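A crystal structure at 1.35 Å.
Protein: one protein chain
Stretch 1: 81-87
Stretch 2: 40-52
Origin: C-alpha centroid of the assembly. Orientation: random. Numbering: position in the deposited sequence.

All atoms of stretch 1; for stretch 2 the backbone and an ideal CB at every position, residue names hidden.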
# COMPACT_ATOMS: atom_id res chain seq x y z
N VAL A 81 3.87 3.96 -7.66
CA VAL A 81 4.25 3.00 -8.64
C VAL A 81 4.41 1.69 -7.89
O VAL A 81 5.33 1.55 -7.05
CB VAL A 81 5.53 3.37 -9.45
CG1 VAL A 81 5.83 2.26 -10.43
CG2 VAL A 81 5.38 4.77 -10.08
N VAL A 82 3.56 0.74 -8.20
CA VAL A 82 3.58 -0.63 -7.61
C VAL A 82 4.52 -1.46 -8.43
O VAL A 82 4.26 -1.71 -9.61
CB VAL A 82 2.17 -1.23 -7.54
CG1 VAL A 82 2.22 -2.66 -6.95
CG2 VAL A 82 1.19 -0.28 -6.83
N THR A 83 5.64 -1.85 -7.84
CA THR A 83 6.58 -2.72 -8.52
C THR A 83 6.43 -4.16 -8.02
O THR A 83 5.81 -4.42 -6.96
CB THR A 83 8.02 -2.28 -8.31
OG1 THR A 83 8.47 -2.60 -7.01
CG2 THR A 83 8.22 -0.75 -8.55
N ASN A 84 7.01 -5.08 -8.76
CA ASN A 84 7.23 -6.39 -8.24
C ASN A 84 8.46 -6.41 -7.35
O ASN A 84 9.07 -5.39 -7.05
CB ASN A 84 7.23 -7.44 -9.36
CG ASN A 84 8.46 -7.40 -10.26
OD1 ASN A 84 9.43 -6.68 -9.96
ND2 ASN A 84 8.36 -8.13 -11.37
N TRP A 85 8.82 -7.59 -6.85
CA TRP A 85 9.94 -7.72 -5.94
C TRP A 85 11.23 -7.13 -6.48
O TRP A 85 12.02 -6.63 -5.69
CB TRP A 85 10.09 -9.22 -5.60
CG TRP A 85 11.20 -9.59 -4.66
CD1 TRP A 85 12.35 -10.21 -4.99
CD2 TRP A 85 11.25 -9.40 -3.24
NE1 TRP A 85 13.11 -10.49 -3.84
CE2 TRP A 85 12.43 -9.99 -2.77
CE3 TRP A 85 10.36 -8.81 -2.31
CZ2 TRP A 85 12.78 -9.99 -1.45
CZ3 TRP A 85 10.74 -8.84 -0.94
CH2 TRP A 85 11.91 -9.48 -0.55
N ASP A 86 11.40 -7.32 -7.77
CA ASP A 86 12.57 -6.90 -8.48
C ASP A 86 12.55 -5.48 -9.07
O ASP A 86 13.47 -5.13 -9.80
CB ASP A 86 12.88 -7.94 -9.53
CG ASP A 86 13.54 -9.16 -8.88
OD1 ASP A 86 14.70 -8.98 -8.35
OD2 ASP A 86 13.01 -10.26 -9.01
N GLY A 87 11.55 -4.73 -8.62
CA GLY A 87 11.48 -3.34 -8.99
C GLY A 87 10.88 -3.03 -10.36
O GLY A 87 10.93 -1.88 -10.79
N UNK A 40 8.11 -10.34 1.25
CA UNK A 40 8.74 -11.50 0.61
C UNK A 40 8.37 -11.53 -0.87
O UNK A 40 7.38 -10.94 -1.25
CB UNK A 40 8.32 -12.80 1.30
N UNK A 41 9.19 -12.17 -1.67
CA UNK A 41 9.03 -12.18 -3.10
C UNK A 41 7.69 -12.77 -3.56
O UNK A 41 7.02 -12.19 -4.42
CB UNK A 41 10.18 -12.96 -3.73
N UNK A 42 7.32 -13.90 -3.01
CA UNK A 42 6.15 -14.58 -3.46
C UNK A 42 4.95 -13.65 -3.28
O UNK A 42 4.15 -13.47 -4.19
CB UNK A 42 5.96 -15.90 -2.71
N UNK A 43 4.78 -13.11 -2.06
CA UNK A 43 3.62 -12.25 -1.79
C UNK A 43 3.75 -10.89 -2.51
O UNK A 43 2.73 -10.39 -2.96
CB UNK A 43 3.47 -12.03 -0.28
N UNK A 44 4.96 -10.34 -2.66
CA UNK A 44 5.12 -9.07 -3.38
C UNK A 44 4.58 -9.20 -4.80
O UNK A 44 3.89 -8.36 -5.32
CB UNK A 44 6.59 -8.64 -3.41
N UNK A 45 4.92 -10.34 -5.43
CA UNK A 45 4.57 -10.50 -6.83
C UNK A 45 3.10 -10.80 -6.99
O UNK A 45 2.44 -10.32 -7.94
CB UNK A 45 5.41 -11.61 -7.47
N UNK A 46 2.59 -11.69 -6.14
CA UNK A 46 1.14 -11.98 -6.12
C UNK A 46 0.34 -10.71 -5.85
O UNK A 46 -0.64 -10.39 -6.55
CB UNK A 46 0.81 -13.04 -5.06
N UNK A 47 0.76 -9.92 -4.87
CA UNK A 47 0.01 -8.68 -4.57
C UNK A 47 0.10 -7.65 -5.70
O UNK A 47 -0.91 -7.00 -5.97
CB UNK A 47 0.53 -8.05 -3.27
N UNK A 48 1.25 -7.51 -6.35
CA UNK A 48 1.29 -6.56 -7.47
C UNK A 48 0.24 -6.97 -8.50
O UNK A 48 -0.43 -6.13 -9.10
CB UNK A 48 2.68 -6.51 -8.10
N UNK A 49 0.14 -8.28 -8.78
CA UNK A 49 -0.80 -8.76 -9.76
C UNK A 49 -2.25 -8.65 -9.30
O UNK A 49 -3.12 -8.33 -10.11
CB UNK A 49 -0.47 -10.21 -10.11
N UNK A 50 -2.53 -8.90 -8.04
CA UNK A 50 -3.87 -8.69 -7.50
C UNK A 50 -4.25 -7.25 -7.63
O UNK A 50 -5.42 -6.91 -7.93
CB UNK A 50 -3.96 -9.13 -6.04
N UNK A 51 -3.30 -6.33 -7.36
CA UNK A 51 -3.63 -4.90 -7.46
C UNK A 51 -3.92 -4.54 -8.93
O UNK A 51 -4.91 -3.92 -9.26
CB UNK A 51 -2.49 -4.04 -6.91
N UNK A 52 -3.03 -4.98 -9.82
CA UNK A 52 -3.17 -4.80 -11.27
C UNK A 52 -4.59 -5.12 -11.72
O UNK A 52 -5.21 -4.40 -12.51
CB UNK A 52 -2.17 -5.68 -12.02

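Position 40 lies just before a helix, with phi/psi of -144/157 and its CA-to-CB bond pointing away from stretch 1. An N-cap must satisfy a free amide in the first turn, so Asp, Asn, Ser or Thr would suit. The deposited residue is Asp40: Asp40 OD2 accepts from the backbone N of position 43 at 2.9 Å, and Asp40 C lies over a face of the Trp85 ring, 3.6 Å from Trp85 CZ3.

At position 41 the CB points sideways, yet its ideal place is 3.6 Å from Trp85 CG. A CB here lies over the indole face, and a chain that continues has open space beyond it; Ala, Glu, Gln, Lys or Arg could do so, and a positive end would answer the carboxylate of Asp86. The residue is Glu41. Its CB sits 3.5 Å from the centroid of the five-membered ring of Trp85, 5° off the normal, a CH-pi contact. Its chain is extended (chi1 and chi2 both t), and Glu41 OE2 lies 4.1 Å from Asp86 OD2. These like charges gain no direct bond, but water 1 links them: its O is 2.7 Å from Glu41 OE2 and 2.6 Å from Asp86 OD2.

Positions 42 and 43 have nothing of stretch 1 near their CB atoms, so many helix-compatible residues would fit; they are Tyr42 and Asn43.

Position 44 points toward stretch 1, its ideal CB 3.9 Å from Trp85 CE3 and 4.9 Å from Asn84 C. So near the indole, a small side chain, Ala or perhaps Ser, is the simplest choice. Ala44 places its methyl CB 4.0 Å from Trp85 CE3, while the O of water 3 joins the two main chains, 2.8 Å from Ala44 O and 2.9 Å from Thr83 O.

Position 45 starts sideways, and its ideal CB is 5.3 Å from Trp85 N. That amide calls for an acceptor about two bonds beyond CB, which favours Asn or Asp, with a longer Gln or Glu possible if folded back. Asn45, with chi1 m, turns its end nearer to stretch 1, and Asn45 OD1 accepts from Trp85 N at 2.8 Å and 171°, an almost linear hydrogen bond. Asn45 ND2 donates to the O of water 1 at 2.9 Å, adding the amide to the carboxylate network.

Positions 46 and 47 have nothing of stretch 1 within 5.5 Å of the ideal CB, so many helix-compatible residues would fit; Val46 and Cys47 occupy them.

Position 48 points toward the strand, its ideal CB 3.9 Å from Thr83 O and 4.0 Å from Val82 CG1. With atoms already at contact distance, Ala suits best; a methyl fills the space. Ala48 packs its CB against Val82 CG1 at 4.0 Å.

At positions 49 and 50 stretch 1 again sets no demand, and polar or apolar helix formers would serve; they are Asp49 and Leu50.

Position 51 points toward Val82, with 4.9 Å from its ideal CB to Val82 CG1, leaving room for Val, Leu, Ile or Met. Ile51 extends CD1 to 4.1 Å from Val82 CG1, an apolar contact.

Position 52 points sideways, with nothing of stretch 1 within 5.5 Å of its ideal CB, so many residues would fit; it is Leu52.

Stretch 2 (40-52) DEYNANVCADLIL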
# COMPACT_ATOMS: atom_id res chain seq x y z
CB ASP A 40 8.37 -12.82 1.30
CG ASP A 40 6.89 -13.18 1.16
OD1 ASP A 40 6.02 -12.77 2.02
OD2 ASP A 40 6.50 -13.77 0.16
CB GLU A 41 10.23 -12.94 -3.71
CG GLU A 41 10.16 -13.09 -5.21
CD GLU A 41 11.42 -13.65 -5.81
OE1 GLU A 41 12.17 -14.37 -5.08
OE2 GLU A 41 11.65 -13.53 -6.99
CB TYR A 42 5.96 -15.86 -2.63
CG TYR A 42 4.61 -16.45 -2.80
CD1 TYR A 42 4.32 -17.23 -3.87
CD2 TYR A 42 3.60 -16.12 -1.91
CE1 TYR A 42 2.97 -17.71 -4.06
CE2 TYR A 42 2.34 -16.57 -2.08
CZ TYR A 42 2.02 -17.34 -3.12
OH TYR A 42 0.69 -17.70 -3.26
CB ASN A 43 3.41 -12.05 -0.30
CG ASN A 43 2.85 -13.30 0.37
OD1 ASN A 43 3.49 -13.89 1.24
ND2 ASN A 43 1.72 -13.68 -0.05
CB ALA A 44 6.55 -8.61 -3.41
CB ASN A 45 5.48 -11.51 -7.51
CG ASN A 45 6.95 -11.03 -7.59
OD1 ASN A 45 7.18 -9.86 -7.32
ND2 ASN A 45 7.90 -11.90 -7.89
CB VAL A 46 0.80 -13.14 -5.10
CG1 VAL A 46 -0.70 -13.09 -4.70
CG2 VAL A 46 1.21 -14.48 -5.67
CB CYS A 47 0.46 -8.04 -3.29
SG CYS A 47 -0.27 -8.83 -1.82
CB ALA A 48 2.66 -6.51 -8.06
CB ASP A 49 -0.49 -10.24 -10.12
CG ASP A 49 -1.15 -10.65 -11.37
OD1 ASP A 49 -0.84 -10.09 -12.42
OD2 ASP A 49 -1.99 -11.55 -11.29
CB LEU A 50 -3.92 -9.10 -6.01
CG LEU A 50 -3.92 -10.56 -5.69
CD1 LEU A 50 -3.71 -10.72 -4.19
CD2 LEU A 50 -5.19 -11.31 -6.18
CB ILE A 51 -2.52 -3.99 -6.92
CG1 ILE A 51 -2.36 -4.23 -5.40
CG2 ILE A 51 -2.71 -2.53 -7.24
CD1 ILE A 51 -1.14 -3.64 -4.73
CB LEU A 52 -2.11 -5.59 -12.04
CG LEU A 52 -2.20 -5.63 -13.57
CD1 LEU A 52 -1.90 -4.22 -14.15
CD2 LEU A 52 -1.22 -6.67 -14.11
O HOH W 1 10.73 -11.43 -8.42
O HOH W 2 13.70 -12.82 -9.46
O HOH W 3 4.14 -5.58 -4.96
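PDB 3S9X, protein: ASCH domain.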